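Local atomic coordinates of orotidine 5'-phosphate decarboxylase (Streptomyces avermitilis, PDB entry 3V75), a protein that probably catalyses the decarboxylation of orotidine 5'-phosphate to UMP, the last step of de novo UMP biosynthesis. Residues A[49-54]-A[272-277]; A[62-67]-A[87-92]. All coordinates share one frame; numbering follows the deposited sequence.

Contact 1 (A[49-54]-A[272-277])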
loop_
_atom_site.group_PDB
_atom_site.type_symbol
_atom_site.label_atom_id
_atom_site.label_comp_id
_atom_site.label_asym_id
_atom_site.label_seq_id
_atom_site.Cartn_x
_atom_site.Cartn_y
_atom_site.Cartn_z
ATOM N N ALA A 49 -0.247 -17.871 -7.369
ATOM C CA ALA A 49 0.338 -19.152 -7.744
ATOM C C ALA A 49 -0.693 -20.295 -7.830
ATOM O O ALA A 49 -0.559 -21.142 -8.707
ATOM C CB ALA A 49 1.502 -19.545 -6.791
ATOM N N SER A 50 -1.698 -20.308 -6.933
ATOM C CA SER A 50 -2.755 -21.330 -6.936
ATOM C C SER A 50 -3.451 -21.325 -8.306
ATOM O O SER A 50 -3.497 -22.340 -9.007
ATOM C CB SER A 50 -3.763 -21.012 -5.820
ATOM O OG SER A 50 -4.663 -22.062 -5.576
ATOM N N LEU A 51 -4.000 -20.163 -8.686
ATOM C CA LEU A 51 -4.737 -20.073 -9.970
ATOM C C LEU A 51 -3.831 -20.376 -11.152
ATOM O O LEU A 51 -4.261 -21.020 -12.120
ATOM C CB LEU A 51 -5.465 -18.725 -10.157
ATOM C CG LEU A 51 -6.940 -18.635 -9.703
ATOM C CD1 LEU A 51 -7.441 -17.187 -9.636
ATOM C CD2 LEU A 51 -7.857 -19.528 -10.612
ATOM N N LEU A 52 -2.573 -19.912 -11.113
ATOM C CA LEU A 52 -1.678 -20.208 -12.233
ATOM C C LEU A 52 -1.472 -21.737 -12.368
ATOM O O LEU A 52 -1.547 -22.276 -13.477
ATOM C CB LEU A 52 -0.303 -19.530 -12.067
ATOM C CG LEU A 52 -0.244 -17.996 -12.144
ATOM C CD1 LEU A 52 1.186 -17.477 -11.893
ATOM C CD2 LEU A 52 -0.734 -17.523 -13.499
ATOM N N ALA A 53 -1.240 -22.413 -11.239
ATOM C CA ALA A 53 -1.045 -23.868 -11.255
ATOM C C ALA A 53 -2.349 -24.504 -11.755
ATOM O O ALA A 53 -2.301 -25.404 -12.602
ATOM C CB ALA A 53 -0.675 -24.390 -9.884
ATOM N N ASP A 54 -3.491 -24.058 -11.233
ATOM C CA ASP A 54 -4.785 -24.559 -11.732
ATOM C C ASP A 54 -4.920 -24.418 -13.271
ATOM O O ASP A 54 -5.481 -25.321 -13.942
ATOM C CB ASP A 54 -5.970 -23.844 -11.068
ATOM C CG ASP A 54 -6.149 -24.187 -9.568
ATOM O OD1 ASP A 54 -5.541 -25.169 -9.080
ATOM O OD2 ASP A 54 -6.916 -23.452 -8.877
ATOM N N GLY A 272 -14.872 -17.554 -8.905
ATOM C CA GLY A 272 -16.098 -17.982 -9.567
ATOM C C GLY A 272 -16.039 -17.835 -11.071
ATOM O O GLY A 272 -16.735 -18.583 -11.809
ATOM N N VAL A 273 -15.257 -16.863 -11.554
ATOM C CA VAL A 273 -15.006 -16.742 -12.992
ATOM C C VAL A 273 -13.653 -17.346 -13.387
ATOM O O VAL A 273 -13.568 -18.169 -14.313
ATOM C CB VAL A 273 -15.083 -15.254 -13.468
ATOM C CG1 VAL A 273 -14.566 -15.097 -14.885
ATOM C CG2 VAL A 273 -16.540 -14.754 -13.370
ATOM N N LEU A 274 -12.606 -16.952 -12.684
ATOM C CA LEU A 274 -11.254 -17.315 -13.070
ATOM C C LEU A 274 -10.951 -18.802 -13.047
ATOM O O LEU A 274 -10.076 -19.255 -13.810
ATOM C CB LEU A 274 -10.216 -16.568 -12.204
ATOM C CG LEU A 274 -10.290 -15.027 -12.324
ATOM C CD1 LEU A 274 -9.358 -14.371 -11.284
ATOM C CD2 LEU A 274 -9.942 -14.506 -13.760
ATOM N N ARG A 275 -11.623 -19.568 -12.185
ATOM C CA ARG A 275 -11.312 -21.006 -12.156
ATOM C C ARG A 275 -11.656 -21.689 -13.472
ATOM O O ARG A 275 -11.198 -22.815 -13.713
ATOM C CB ARG A 275 -12.056 -21.729 -11.036
ATOM C CG ARG A 275 -13.562 -21.845 -11.222
ATOM C CD ARG A 275 -14.132 -22.622 -10.040
ATOM N NE ARG A 275 -15.575 -22.815 -10.116
ATOM C CZ ARG A 275 -16.169 -23.800 -10.782
ATOM N NH1 ARG A 275 -15.437 -24.657 -11.478
ATOM N NH2 ARG A 275 -17.500 -23.896 -10.773
ATOM N N HIS A 276 -12.466 -21.041 -14.311
ATOM C CA HIS A 276 -12.859 -21.627 -15.598
ATOM C C HIS A 276 -11.834 -21.453 -16.701
ATOM O O HIS A 276 -11.946 -22.092 -17.746
ATOM C CB HIS A 276 -14.205 -21.080 -16.032
ATOM C CG HIS A 276 -15.296 -21.472 -15.097
ATOM N ND1 HIS A 276 -15.825 -22.740 -15.089
ATOM C CD2 HIS A 276 -15.912 -20.785 -14.101
ATOM C CE1 HIS A 276 -16.750 -22.816 -14.141
ATOM N NE2 HIS A 276 -16.823 -21.645 -13.528
ATOM N N GLY A 277 -10.828 -20.607 -16.497
ATOM C CA GLY A 277 -9.740 -20.524 -17.448
ATOM C C GLY A 277 -8.918 -21.805 -17.403
ATOM O O GLY A 277 -9.006 -22.604 -16.455
#
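Leu51 and Leu274 meet through their methyl ends, Leu51 CD1 lying 3.8 Å from Leu274 CD1, and the two side chains cross at about a right angle. The same Leu51 methyl also reaches Leu274 CB at 3.8 Å, so one methyl touches both the root and one end of its partner. The other branch turns to the backbone: Leu51 CD2 is 3.9 Å from Leu274 O and 4.1 Å from Arg275 CA. One Leu51 methyl therefore lies on the Leu274 side chain and the other on the backbone from the Leu274 carbonyl to Arg275 CA. Leu274 holds its CG anti to its own carbonyl carbon (chi1 -61°), which leaves CB and CD1 on the side met by Leu51 CD1.

The contact brings together two short helices of a TIM barrel, one following the first strand (42-45) and one following the last (265-269). These strands are neighbours in the closed sheet, which explains how segments 218 residues apart come to touch; the CA atoms of Leu51 and Arg275 are 7.0 Å apart.

Further out, Leu274 to Gly277 form a type I turn, closed by Gly277 N on Leu274 O at 3.1 Å. That carbonyl oxygen also accepts a hydrogen bond from Trp55 NE1, just beyond helix 49-54, giving the apolar pair a polar neighbour. Helix 61-75 lies against both leucines, with Phe67 on Leu51 and Val71 on Leu274. Arg275 CG lies 3.8 Å above the plane of the His276 ring, displaced toward the rim.

Contact 2 (A[62-67]-A[87-92])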
loop_
_atom_site.group_PDB
_atom_site.type_symbol
_atom_site.label_atom_id
_atom_site.label_comp_id
_atom_site.label_asym_id
_atom_site.label_seq_id
_atom_site.Cartn_x
_atom_site.Cartn_y
_atom_site.Cartn_z
ATOM N N ALA A 62 6.408 -15.513 -17.090
ATOM C CA ALA A 62 5.766 -16.014 -18.322
ATOM C C ALA A 62 4.338 -16.538 -18.049
ATOM O O ALA A 62 3.425 -16.292 -18.845
ATOM C CB ALA A 62 6.634 -17.108 -18.974
ATOM N N GLY A 63 4.151 -17.231 -16.917
ATOM C CA GLY A 63 2.835 -17.715 -16.521
ATOM C C GLY A 63 1.887 -16.572 -16.196
ATOM O O GLY A 63 0.717 -16.531 -16.647
ATOM N N LEU A 64 2.396 -15.628 -15.400
ATOM C CA LEU A 64 1.671 -14.392 -15.075
ATOM C C LEU A 64 1.161 -13.702 -16.330
ATOM O O LEU A 64 -0.014 -13.274 -16.419
ATOM C CB LEU A 64 2.642 -13.433 -14.367
ATOM C CG LEU A 64 2.081 -12.057 -14.001
ATOM C CD1 LEU A 64 1.365 -12.195 -12.677
ATOM C CD2 LEU A 64 3.249 -11.060 -13.821
ATOM N N GLU A 65 2.051 -13.578 -17.295
ATOM C CA GLU A 65 1.738 -12.895 -18.528
ATOM C C GLU A 65 0.683 -13.651 -19.366
ATOM O O GLU A 65 -0.239 -13.038 -19.916
ATOM C CB GLU A 65 3.015 -12.702 -19.316
ATOM C CG GLU A 65 2.847 -12.037 -20.637
ATOM C CD GLU A 65 4.205 -11.897 -21.351
ATOM O OE1 GLU A 65 4.998 -12.898 -21.394
ATOM O OE2 GLU A 65 4.483 -10.805 -21.912
ATOM N N ARG A 66 0.822 -14.977 -19.473
ATOM C CA ARG A 66 -0.148 -15.752 -20.259
ATOM C C ARG A 66 -1.549 -15.693 -19.625
ATOM O O ARG A 66 -2.569 -15.551 -20.326
ATOM C CB ARG A 66 0.325 -17.199 -20.355
ATOM C CG ARG A 66 -0.612 -18.085 -21.165
ATOM C CD ARG A 66 -0.661 -17.609 -22.618
ATOM N NE ARG A 66 -1.855 -16.795 -22.921
ATOM C CZ ARG A 66 -2.146 -16.320 -24.141
ATOM N NH1 ARG A 66 -1.323 -16.581 -25.159
ATOM N NH2 ARG A 66 -3.280 -15.639 -24.382
ATOM N N PHE A 67 -1.589 -15.803 -18.302
ATOM C CA PHE A 67 -2.847 -15.721 -17.550
ATOM C C PHE A 67 -3.521 -14.369 -17.831
ATOM O O PHE A 67 -4.711 -14.291 -18.182
ATOM C CB PHE A 67 -2.530 -15.841 -16.062
ATOM C CG PHE A 67 -3.718 -15.732 -15.152
ATOM C CD1 PHE A 67 -4.194 -14.491 -14.738
ATOM C CD2 PHE A 67 -4.346 -16.877 -14.660
ATOM C CE1 PHE A 67 -5.275 -14.388 -13.879
ATOM C CE2 PHE A 67 -5.438 -16.782 -13.768
ATOM C CZ PHE A 67 -5.907 -15.530 -13.390
ATOM N N ALA A 87 -0.512 -6.880 -5.942
ATOM C CA ALA A 87 0.477 -7.703 -5.241
ATOM C C ALA A 87 0.937 -8.912 -6.047
ATOM O O ALA A 87 2.082 -9.331 -5.968
ATOM C CB ALA A 87 -0.057 -8.169 -3.874
ATOM N N PHE A 88 0.004 -9.501 -6.805
ATOM C CA PHE A 88 0.329 -10.720 -7.548
ATOM C C PHE A 88 1.264 -10.449 -8.726
ATOM O O PHE A 88 1.905 -11.364 -9.222
ATOM C CB PHE A 88 -0.948 -11.437 -8.011
ATOM C CG PHE A 88 -1.843 -11.843 -6.862
ATOM C CD1 PHE A 88 -1.321 -12.489 -5.750
ATOM C CD2 PHE A 88 -3.209 -11.596 -6.902
ATOM C CE1 PHE A 88 -2.187 -12.866 -4.669
ATOM C CE2 PHE A 88 -4.029 -11.965 -5.854
ATOM C CZ PHE A 88 -3.507 -12.584 -4.752
ATOM N N PHE A 89 1.328 -9.187 -9.161
ATOM C CA PHE A 89 2.259 -8.751 -10.199
ATOM C C PHE A 89 3.585 -8.301 -9.532
ATOM O O PHE A 89 4.674 -8.613 -10.009
ATOM C CB PHE A 89 1.617 -7.599 -10.996
ATOM C CG PHE A 89 0.394 -8.003 -11.754
ATOM C CD1 PHE A 89 0.476 -8.335 -13.115
ATOM C CD2 PHE A 89 -0.832 -8.091 -11.106
ATOM C CE1 PHE A 89 -0.654 -8.734 -13.833
ATOM C CE2 PHE A 89 -1.986 -8.485 -11.817
ATOM C CZ PHE A 89 -1.887 -8.809 -13.197
ATOM N N GLU A 90 3.467 -7.565 -8.414
ATOM C CA GLU A 90 4.645 -6.985 -7.761
ATOM C C GLU A 90 5.598 -8.052 -7.272
ATOM O O GLU A 90 6.800 -7.805 -7.124
ATOM C CB GLU A 90 4.230 -6.138 -6.555
ATOM C CG GLU A 90 3.470 -4.903 -6.901
ATOM C CD GLU A 90 3.147 -4.089 -5.670
ATOM O OE1 GLU A 90 3.996 -4.016 -4.747
ATOM O OE2 GLU A 90 2.028 -3.532 -5.599
ATOM N N ARG A 91 5.064 -9.246 -6.978
ATOM C CA ARG A 91 5.917 -10.333 -6.479
ATOM C C ARG A 91 6.984 -10.734 -7.496
ATOM O O ARG A 91 7.990 -11.340 -7.128
ATOM C CB ARG A 91 5.074 -11.552 -6.026
ATOM C CG ARG A 91 4.392 -12.263 -7.175
ATOM C CD ARG A 91 3.263 -13.147 -6.636
ATOM N NE ARG A 91 2.529 -13.845 -7.703
ATOM C CZ ARG A 91 2.799 -15.100 -8.072
ATOM N NH1 ARG A 91 3.789 -15.774 -7.483
ATOM N NH2 ARG A 91 2.083 -15.673 -9.045
ATOM N N PHE A 92 6.770 -10.374 -8.767
ATOM C CA PHE A 92 7.785 -10.599 -9.805
ATOM C C PHE A 92 8.622 -9.343 -10.118
ATOM O O PHE A 92 9.361 -9.329 -11.099
ATOM C CB PHE A 92 7.146 -11.186 -11.083
ATOM C CG PHE A 92 6.508 -12.532 -10.862
ATOM C CD1 PHE A 92 7.277 -13.620 -10.428
ATOM C CD2 PHE A 92 5.134 -12.690 -11.010
ATOM C CE1 PHE A 92 6.669 -14.875 -10.193
ATOM C CE2 PHE A 92 4.521 -13.948 -10.774
ATOM C CZ PHE A 92 5.290 -15.012 -10.378
#
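Leu64 meets the rings of Phe89 and Phe92, reaching from helix 61-75 to the segment 87-92, which begins in the short helix after the second strand of the TIM barrel. The apolar contacts are all made by this one leucine side chain. With CG anti to the backbone N (chi1 177°), both its methyls are carried to the other segment, and each touches both rings. Leu64 CD1 sits over one face of the Phe89 ring, 4.0 Å above the plane and offset toward the rim. Leu64 CD2 comes nearest Phe92, meeting that ring obliquely at 3.8 Å from Phe92 CD2, and the two side chains run past each other in opposite directions. Replacing Leu64 by alanine removes both methyls, which would probably leave a gap between the rings of Phe89 and Phe92.

Polar contacts lie beside this cluster. Arg91 forms a salt bridge to Asp59, and another to Glu132 of the second subunit; Glu90 pairs with Arg120 of its own chain and with Arg120 of the second subunit. Glu90 and Arg91 thus carry charge to the second subunit. The Phe88 carbonyl oxygen touches Leu64 CD1 at 3.6 Å and accepts a weak bond from Arg91 NE, 3.0 Å long from NE to O but bent to 128°.

Overall arrangement
Both contacts lie about 19 Å from the centre of the chain, with their own centres 13 Å apart, and contact 2 is nested within the long loop closed by contact 1. Each has a buried core, but contact 1 has the exposed Arg275 at its margin, whereas contact 2 has no exposed touching residue. Helix 61-75 is common to both, and the two touch directly, Leu52 CD2 lying 3.6 Å from Phe67 CB. Contact 1 is aliphatic, and no other chain of the assembly touches its segments; contact 2 sets leucine against aromatic rings close to the second subunit. Contact 2 also approaches the predicted proton donor, Lys119, whose side chain is about 9 Å from that of Phe88.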